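Local coordinates for protein ALDH21) (Physcomitrella patens subsp. patens, PDB 5N5S) that probably catalyses the NADP(+)-dependent, non-phosphorylating oxidation of D-glyceraldehyde 3-phosphate to 3-phosphoglycerate, as a member of the aldehyde dehydrogenase family, at residues 70-75 / 242-247; 186-191 / 214-219. All coordinates share one frame; numbering follows the deposited sequence.

Interaction 1. Residues 70-75 / 242-247; sequences VPQATH and LPVSRE. With NAP (NADP nicotinamide-adenine-dinucleotide phosphate), chain G.
Ala73 points its methyl into the notch formed by Leu242 and Val244: CB lies 3.6 Å from Val244 CG1 and 3.9 Å from Leu242 CB. A small residue suits this place, because it lets the two backbones come close while still filling the notch. Val244 CG1 also touches Ala73 O, at 3.4 Å. Further along, Val70 lays CG1 against Pro243 CG at 4.0 Å, a branched chain meeting a stiff ring, and Gln72 folds its side chain over the backbone of Pro243 and Val244.

The apolar seat holds one end of 242-247, and its other end reaches NADP. Arg246 points its backbone N at O2X of the ribose phosphate, and its NE reaches the same oxygen at 2.9 Å, so two donors of one residue grip one atom. NH1 turns to the pyrophosphate and bonds to O2A at 2.8 Å (159°), in the plane of the guanidinium, with a weak bond to O1X besides. The bend at chi3 (69°) brings a guanidinium face to the C8A end of the adenine, C8A over its centre and the base plane steeply tilted. An arginine can meet both phosphates and the base at once, and its grip on the ribose phosphate is consistent with use of NADP(+).

Lys212, which binds NADP too, donates to Val244 O. Strand 66-71 is paired with strand 55-59 and packs Val70 on helix 219-229; Ile42 of strand 38-44 touches Val70, Ala73 and Pro243. The contact thus joins the amino-terminal sheet to the loop after strand 239-241, the edge strand of the nucleotide-binding sheet.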
loop_
_atom_site.group_PDB
_atom_site.type_symbol
_atom_site.label_atom_id
_atom_site.label_comp_id
_atom_site.label_asym_id
_atom_site.label_seq_id
_atom_site.Cartn_x
_atom_site.Cartn_y
_atom_site.Cartn_z
ATOM N N VAL B 70 -36.142 19.810 -22.383
ATOM C CA VAL B 70 -35.881 18.626 -21.560
ATOM C C VAL B 70 -37.156 18.175 -20.807
ATOM O O VAL B 70 -37.762 19.001 -20.126
ATOM C CB VAL B 70 -34.678 18.896 -20.600
ATOM C CG1 VAL B 70 -34.513 17.786 -19.566
ATOM C CG2 VAL B 70 -33.383 19.096 -21.380
ATOM N N PRO B 71 -37.563 16.875 -20.883
ATOM C CA PRO B 71 -38.756 16.425 -20.133
ATOM C C PRO B 71 -38.593 16.598 -18.619
ATOM O O PRO B 71 -37.525 16.288 -18.069
ATOM C CB PRO B 71 -38.885 14.942 -20.514
ATOM C CG PRO B 71 -38.083 14.786 -21.757
ATOM C CD PRO B 71 -36.959 15.756 -21.634
ATOM N N GLN B 72 -39.633 17.142 -17.957
ATOM C CA GLN B 72 -39.640 17.377 -16.516
ATOM C C GLN B 72 -40.077 16.101 -15.800
ATOM O O GLN B 72 -41.191 15.628 -16.020
ATOM C CB GLN B 72 -40.523 18.593 -16.152
ATOM C CG GLN B 72 -40.471 19.012 -14.682
ATOM C CD GLN B 72 -39.234 19.789 -14.285
ATOM O OE1 GLN B 72 -38.159 19.224 -14.054
ATOM N NE2 GLN B 72 -39.395 21.084 -14.081
ATOM N N ALA B 73 -39.173 15.529 -14.974
ATOM C CA ALA B 73 -39.416 14.295 -14.224
ATOM C C ALA B 73 -40.371 14.550 -13.061
ATOM O O ALA B 73 -40.358 15.629 -12.462
ATOM C CB ALA B 73 -38.098 13.692 -13.728
ATOM N N THR B 74 -41.222 13.562 -12.770
ATOM C CA THR B 74 -42.222 13.646 -11.707
ATOM C C THR B 74 -41.738 12.982 -10.412
ATOM O O THR B 74 -40.668 12.368 -10.387
ATOM C CB THR B 74 -43.570 13.080 -12.197
ATOM O OG1 THR B 74 -43.415 11.704 -12.546
ATOM C CG2 THR B 74 -44.139 13.855 -13.367
ATOM N N HIS B 75 -42.528 13.122 -9.331
ATOM C CA HIS B 75 -42.274 12.515 -8.024
ATOM C C HIS B 75 -42.238 10.979 -8.174
ATOM O O HIS B 75 -41.348 10.339 -7.600
ATOM C CB HIS B 75 -43.375 12.946 -7.024
ATOM C CG HIS B 75 -43.174 12.418 -5.639
ATOM N ND1 HIS B 75 -43.822 11.273 -5.194
ATOM C CD2 HIS B 75 -42.388 12.890 -4.645
ATOM C CE1 HIS B 75 -43.410 11.088 -3.951
ATOM N NE2 HIS B 75 -42.552 12.039 -3.575
ATOM N N LEU B 242 -32.290 12.396 -13.812
ATOM C CA LEU B 242 -33.528 13.155 -13.679
ATOM C C LEU B 242 -33.286 14.638 -13.346
ATOM O O LEU B 242 -33.177 15.004 -12.170
ATOM C CB LEU B 242 -34.491 12.481 -12.670
ATOM C CG LEU B 242 -34.640 10.958 -12.736
ATOM C CD1 LEU B 242 -35.233 10.429 -11.469
ATOM C CD2 LEU B 242 -35.460 10.522 -13.938
ATOM N N PRO B 243 -33.181 15.508 -14.377
ATOM C CA PRO B 243 -32.990 16.940 -14.106
ATOM C C PRO B 243 -34.297 17.586 -13.649
ATOM O O PRO B 243 -35.219 17.799 -14.450
ATOM C CB PRO B 243 -32.487 17.505 -15.444
ATOM C CG PRO B 243 -32.497 16.356 -16.423
ATOM C CD PRO B 243 -33.295 15.251 -15.823
ATOM N N VAL B 244 -34.402 17.809 -12.334
ATOM C CA VAL B 244 -35.562 18.419 -11.677
ATOM C C VAL B 244 -35.118 19.649 -10.906
ATOM O O VAL B 244 -33.934 19.772 -10.579
ATOM C CB VAL B 244 -36.377 17.441 -10.772
ATOM C CG1 VAL B 244 -37.181 16.461 -11.607
ATOM C CG2 VAL B 244 -35.495 16.716 -9.756
ATOM N N SER B 245 -36.057 20.557 -10.614
ATOM C CA SER B 245 -35.751 21.745 -9.832
ATOM C C SER B 245 -35.548 21.332 -8.364
ATOM O O SER B 245 -36.046 20.276 -7.943
ATOM C CB SER B 245 -36.863 22.781 -9.966
ATOM O OG SER B 245 -36.360 24.081 -9.711
ATOM N N ARG B 246 -34.802 22.152 -7.600
ATOM C CA ARG B 246 -34.468 21.925 -6.190
ATOM C C ARG B 246 -35.675 21.671 -5.261
ATOM O O ARG B 246 -35.532 20.956 -4.265
ATOM C CB ARG B 246 -33.600 23.066 -5.644
ATOM C CG ARG B 246 -34.134 24.488 -5.804
ATOM C CD ARG B 246 -33.069 25.509 -5.437
ATOM N NE ARG B 246 -31.964 25.530 -6.403
ATOM C CZ ARG B 246 -30.727 25.934 -6.129
ATOM N NH1 ARG B 246 -29.790 25.902 -7.067
ATOM N NH2 ARG B 246 -30.411 26.350 -4.908
ATOM N N GLU B 247 -36.849 22.239 -5.598
ATOM C CA GLU B 247 -38.098 22.098 -4.847
ATOM C C GLU B 247 -38.701 20.682 -4.967
ATOM O O GLU B 247 -39.493 20.276 -4.109
ATOM C CB GLU B 247 -39.112 23.144 -5.337
ATOM C CG GLU B 247 -40.030 23.675 -4.253
ATOM C CD GLU B 247 -40.380 25.146 -4.386
ATOM O OE1 GLU B 247 -41.586 25.452 -4.535
ATOM O OE2 GLU B 247 -39.457 25.993 -4.336
HETATM P PA NAP G . -26.190 25.028 -5.824
HETATM O O1A NAP G . -26.107 24.761 -4.367
HETATM O O2A NAP G . -27.151 26.165 -6.193
HETATM O O5B NAP G . -26.770 23.762 -6.611
HETATM C C5B NAP G . -26.110 22.503 -6.853
HETATM C C4B NAP G . -27.172 21.465 -7.130
HETATM O O4B NAP G . -28.008 21.287 -5.962
HETATM C C3B NAP G . -28.127 21.744 -8.294
HETATM O O3B NAP G . -28.332 20.548 -9.040
HETATM C C2B NAP G . -29.400 22.211 -7.591
HETATM O O2B NAP G . -30.624 22.128 -8.351
HETATM C C1B NAP G . -29.370 21.331 -6.348
HETATM N N9A NAP G . -30.182 21.647 -5.173
HETATM C C8A NAP G . -30.298 22.858 -4.542
HETATM N N7A NAP G . -31.044 22.829 -3.465
HETATM C C5A NAP G . -31.447 21.505 -3.377
HETATM C C6A NAP G . -32.242 20.810 -2.439
HETATM N N6A NAP G . -32.772 21.377 -1.354
HETATM N N1A NAP G . -32.447 19.486 -2.643
HETATM C C2A NAP G . -31.886 18.904 -3.710
HETATM N N3A NAP G . -31.115 19.454 -4.657
HETATM C C4A NAP G . -30.929 20.765 -4.430
HETATM O O3 NAP G . -24.856 25.358 -6.641
HETATM P PN NAP G . -24.532 25.891 -8.114
HETATM O O1N NAP G . -24.968 27.301 -8.228
HETATM O O2N NAP G . -25.028 24.909 -9.104
HETATM O O5D NAP G . -22.936 25.855 -8.074
HETATM C C5D NAP G . -22.169 26.883 -7.398
HETATM C C4D NAP G . -21.569 26.397 -6.096
HETATM O O4D NAP G . -20.950 25.101 -6.290
HETATM C C3D NAP G . -20.449 27.275 -5.543
HETATM O O3D NAP G . -20.525 27.404 -4.126
HETATM C C2D NAP G . -19.207 26.507 -5.990
HETATM O O2D NAP G . -18.015 26.781 -5.268
HETATM C C1D NAP G . -19.674 25.055 -5.683
HETATM N N1N NAP G . -18.818 24.045 -6.431
HETATM C C2N NAP G . -18.023 23.122 -5.717
HETATM C C3N NAP G . -17.156 22.303 -6.421
HETATM C C7N NAP G . -16.146 21.363 -5.791
HETATM O O7N NAP G . -15.519 20.560 -6.517
HETATM N N7N NAP G . -15.990 21.397 -4.464
HETATM C C4N NAP G . -17.116 22.410 -7.812
HETATM C C5N NAP G . -17.918 23.322 -8.479
HETATM C C6N NAP G . -18.766 24.124 -7.773
HETATM P P2B NAP G . -31.134 23.213 -9.413
HETATM O O1X NAP G . -30.076 24.180 -9.888
HETATM O O2X NAP G . -32.351 23.903 -8.751
HETATM O O3X NAP G . -31.611 22.263 -10.511
#

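Interaction 2. Residues 186-191 / 214-219. With NAP (NADP nicotinamide-adenine-dinucleotide phosphate), chain G.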
loop_
_atom_site.group_PDB
_atom_site.type_symbol
_atom_site.label_atom_id
_atom_site.label_comp_id
_atom_site.label_asym_id
_atom_site.label_seq_id
_atom_site.Cartn_x
_atom_site.Cartn_y
_atom_site.Cartn_z
ATOM N N SER B 186 -25.235 17.405 -8.709
ATOM C CA SER B 186 -24.126 18.143 -9.320
ATOM C C SER B 186 -24.441 19.639 -9.575
ATOM O O SER B 186 -25.619 19.986 -9.680
ATOM C CB SER B 186 -23.697 17.444 -10.609
ATOM O OG SER B 186 -24.802 17.246 -11.481
ATOM N N PRO B 187 -23.420 20.544 -9.685
ATOM C CA PRO B 187 -23.720 21.968 -9.914
ATOM C C PRO B 187 -23.780 22.358 -11.399
ATOM O O PRO B 187 -23.695 21.488 -12.265
ATOM C CB PRO B 187 -22.564 22.667 -9.189
ATOM C CG PRO B 187 -21.419 21.743 -9.354
ATOM C CD PRO B 187 -21.960 20.340 -9.597
ATOM N N TRP B 188 -23.891 23.664 -11.690
ATOM C CA TRP B 188 -23.973 24.150 -13.061
ATOM C C TRP B 188 -22.615 24.437 -13.738
ATOM O O TRP B 188 -22.553 24.325 -14.960
ATOM C CB TRP B 188 -24.906 25.400 -13.168
ATOM C CG TRP B 188 -24.294 26.687 -12.674
ATOM C CD1 TRP B 188 -24.443 27.243 -11.438
ATOM C CD2 TRP B 188 -23.372 27.527 -13.383
ATOM N NE1 TRP B 188 -23.661 28.370 -11.327
ATOM C CE2 TRP B 188 -22.983 28.561 -12.502
ATOM C CE3 TRP B 188 -22.831 27.506 -14.683
ATOM C CZ2 TRP B 188 -22.074 29.557 -12.873
ATOM C CZ3 TRP B 188 -21.918 28.483 -15.043
ATOM C CH2 TRP B 188 -21.557 29.499 -14.150
ATOM N N ASN B 189 -21.582 24.906 -12.990
ATOM C CA ASN B 189 -20.325 25.407 -13.573
ATOM C C ASN B 189 -19.478 24.363 -14.319
ATOM O O ASN B 189 -18.882 24.731 -15.335
ATOM C CB ASN B 189 -19.476 26.198 -12.586
ATOM C CG ASN B 189 -19.262 25.584 -11.234
ATOM O OD1 ASN B 189 -20.192 25.093 -10.579
ATOM N ND2 ASN B 189 -18.041 25.728 -10.744
ATOM N N PHE B 190 -19.438 23.094 -13.879
ATOM C CA PHE B 190 -18.760 22.049 -14.655
ATOM C C PHE B 190 -19.795 20.957 -14.815
ATOM O O PHE B 190 -19.810 20.009 -14.022
ATOM C CB PHE B 190 -17.477 21.544 -13.991
ATOM C CG PHE B 190 -16.329 22.519 -13.973
ATOM C CD1 PHE B 190 -16.231 23.484 -12.977
ATOM C CD2 PHE B 190 -15.315 22.436 -14.916
ATOM C CE1 PHE B 190 -15.160 24.379 -12.950
ATOM C CE2 PHE B 190 -14.239 23.326 -14.888
ATOM C CZ PHE B 190 -14.167 24.290 -13.902
ATOM N N PRO B 191 -20.750 21.124 -15.767
ATOM C CA PRO B 191 -21.847 20.150 -15.871
ATOM C C PRO B 191 -21.469 18.776 -16.411
ATOM O O PRO B 191 -22.323 17.889 -16.433
ATOM C CB PRO B 191 -22.880 20.857 -16.758
ATOM C CG PRO B 191 -22.147 21.869 -17.499
ATOM C CD PRO B 191 -20.891 22.208 -16.765
ATOM N N ALA B 214 -27.910 19.925 -12.445
ATOM C CA ALA B 214 -28.456 21.277 -12.318
ATOM C C ALA B 214 -29.436 21.560 -13.463
ATOM O O ALA B 214 -29.132 21.244 -14.613
ATOM C CB ALA B 214 -27.331 22.296 -12.310
ATOM N N SER B 215 -30.634 22.099 -13.131
ATOM C CA SER B 215 -31.719 22.422 -14.069
ATOM C C SER B 215 -31.274 23.307 -15.226
ATOM O O SER B 215 -31.733 23.113 -16.349
ATOM C CB SER B 215 -32.880 23.085 -13.338
ATOM O OG SER B 215 -33.528 22.171 -12.472
ATOM N N ARG B 216 -30.388 24.280 -14.945
ATOM C CA ARG B 216 -29.857 25.225 -15.931
ATOM C C ARG B 216 -28.879 24.569 -16.915
ATOM O O ARG B 216 -28.793 25.015 -18.062
ATOM C CB ARG B 216 -29.193 26.424 -15.232
ATOM C CG ARG B 216 -30.184 27.408 -14.605
ATOM C CD ARG B 216 -29.501 28.405 -13.686
ATOM N NE ARG B 216 -28.995 27.770 -12.468
ATOM C CZ ARG B 216 -28.258 28.387 -11.549
ATOM N NH1 ARG B 216 -27.927 29.665 -11.698
ATOM N NH2 ARG B 216 -27.840 27.727 -10.476
ATOM N N THR B 217 -28.133 23.529 -16.466
ATOM C CA THR B 217 -27.131 22.823 -17.286
ATOM C C THR B 217 -27.340 21.272 -17.300
ATOM O O THR B 217 -26.451 20.543 -16.847
ATOM C CB THR B 217 -25.696 23.203 -16.843
ATOM O OG1 THR B 217 -25.459 22.678 -15.535
ATOM C CG2 THR B 217 -25.419 24.711 -16.883
ATOM N N PRO B 218 -28.461 20.724 -17.837
ATOM C CA PRO B 218 -28.646 19.264 -17.772
ATOM C C PRO B 218 -28.159 18.446 -18.965
ATOM O O PRO B 218 -28.000 17.238 -18.827
ATOM C CB PRO B 218 -30.156 19.127 -17.607
ATOM C CG PRO B 218 -30.730 20.320 -18.338
ATOM C CD PRO B 218 -29.658 21.384 -18.413
ATOM N N LEU B 219 -27.983 19.088 -20.132
ATOM C CA LEU B 219 -27.619 18.492 -21.422
ATOM C C LEU B 219 -26.364 17.629 -21.389
ATOM O O LEU B 219 -26.370 16.554 -21.986
ATOM C CB LEU B 219 -27.502 19.588 -22.496
ATOM C CG LEU B 219 -28.762 20.042 -23.272
ATOM C CD1 LEU B 219 -29.973 20.263 -22.372
ATOM C CD2 LEU B 219 -28.488 21.313 -24.020
HETATM P PA NAP G . -26.190 25.028 -5.824
HETATM O O1A NAP G . -26.107 24.761 -4.367
HETATM O O2A NAP G . -27.151 26.165 -6.193
HETATM O O5B NAP G . -26.770 23.762 -6.611
HETATM C C5B NAP G . -26.110 22.503 -6.853
HETATM C C4B NAP G . -27.172 21.465 -7.130
HETATM O O4B NAP G . -28.008 21.287 -5.962
HETATM C C3B NAP G . -28.127 21.744 -8.294
HETATM O O3B NAP G . -28.332 20.548 -9.040
HETATM C C2B NAP G . -29.400 22.211 -7.591
HETATM O O2B NAP G . -30.624 22.128 -8.351
HETATM C C1B NAP G . -29.370 21.331 -6.348
HETATM N N9A NAP G . -30.182 21.647 -5.173
HETATM C C8A NAP G . -30.298 22.858 -4.542
HETATM N N7A NAP G . -31.044 22.829 -3.465
HETATM C C5A NAP G . -31.447 21.505 -3.377
HETATM C C6A NAP G . -32.242 20.810 -2.439
HETATM N N6A NAP G . -32.772 21.377 -1.354
HETATM N N1A NAP G . -32.447 19.486 -2.643
HETATM C C2A NAP G . -31.886 18.904 -3.710
HETATM N N3A NAP G . -31.115 19.454 -4.657
HETATM C C4A NAP G . -30.929 20.765 -4.430
HETATM O O3 NAP G . -24.856 25.358 -6.641
HETATM P PN NAP G . -24.532 25.891 -8.114
HETATM O O1N NAP G . -24.968 27.301 -8.228
HETATM O O2N NAP G . -25.028 24.909 -9.104
HETATM O O5D NAP G . -22.936 25.855 -8.074
HETATM C C5D NAP G . -22.169 26.883 -7.398
HETATM C C4D NAP G . -21.569 26.397 -6.096
HETATM O O4D NAP G . -20.950 25.101 -6.290
HETATM C C3D NAP G . -20.449 27.275 -5.543
HETATM O O3D NAP G . -20.525 27.404 -4.126
HETATM C C2D NAP G . -19.207 26.507 -5.990
HETATM O O2D NAP G . -18.015 26.781 -5.268
HETATM C C1D NAP G . -19.674 25.055 -5.683
HETATM N N1N NAP G . -18.818 24.045 -6.431
HETATM C C2N NAP G . -18.023 23.122 -5.717
HETATM C C3N NAP G . -17.156 22.303 -6.421
HETATM C C7N NAP G . -16.146 21.363 -5.791
HETATM O O7N NAP G . -15.519 20.560 -6.517
HETATM N N7N NAP G . -15.990 21.397 -4.464
HETATM C C4N NAP G . -17.116 22.410 -7.812
HETATM C C5N NAP G . -17.918 23.322 -8.479
HETATM C C6N NAP G . -18.766 24.124 -7.773
HETATM P P2B NAP G . -31.134 23.213 -9.413
HETATM O O1X NAP G . -30.076 24.180 -9.888
HETATM O O2X NAP G . -32.351 23.903 -8.751
HETATM O O3X NAP G . -31.611 22.263 -10.511
#
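Trp188 slides CD1 over one face of the Arg216 guanidinium, 3.6 Å from NH2. The edge of the same indole faces O1N of the nicotinamide-side phosphate. With CG set between backbone N and carbonyl carbon (chi1 76°), the ring stands beside the phosphate, while Trp188 N bonds to O2N at 3.1 Å.

Thr217 packs at the edge of the indole, near its plane, and crosses the Pro191 ring at about a right angle. Its OG1 packs on Trp188 CA and the Pro191 ring, and makes a weak 3.4 Å bond to Trp188 O. A beta-branched hydroxyl residue serves both needs, CG2 lying against Trp188 CB. Ala214 is small enough to put CB 3.7 Å from Pro187 C.

NADP is held by both loops. Ser186 O accepts the ribose hydroxyl O3B at 2.8 Å. On the other loop, Ser215 OG, swung beside its backbone N (chi1 -68°), joins that N on O3X, at 2.7 Å for OG and 2.8 Å for N.

Asn189 brings its amide edge-on to the C5N–C6N edge of the nicotinamide, OD1 3.3 Å from C6N, and ND2 gives a weak bond to Gln318 O; it is also part of the succinate site. With an alanine here, that ring edge would probably lose the polar amide edge beside it, and Gln318 O its weak donor.

Leu219 N, at the start of helix 219-229, is bonded to Glu125. Within these two loops, backbone N-H groups, one carbonyl and a serine hydroxyl make the direct hydrogen bonds to NADP, whereas Arg216 NH2, near O1N without a bond to it, probably adds positive potential that favours the phosphate.

Interactions 1 and 2 lie about 13 Å apart, centre to centre, and both reach the same NADP. Along the chain 186-191 and 214-219 fall between 70-75 and 242-247, so interaction 2 is nested within the loop that interaction 1 closes. Three of the four segments follow parallel strands of the six-stranded sheet, 182-185, 209-212 and 239-241, adjacent to one another, as expected of a Rossmann-like nucleotide site; 70-75 comes from the amino-terminal sheet. The two contacts meet directly where Pro243 packs on Pro218 and Val70 on Leu219. Together they line the cofactor from its adenosine end to its nicotinamide end.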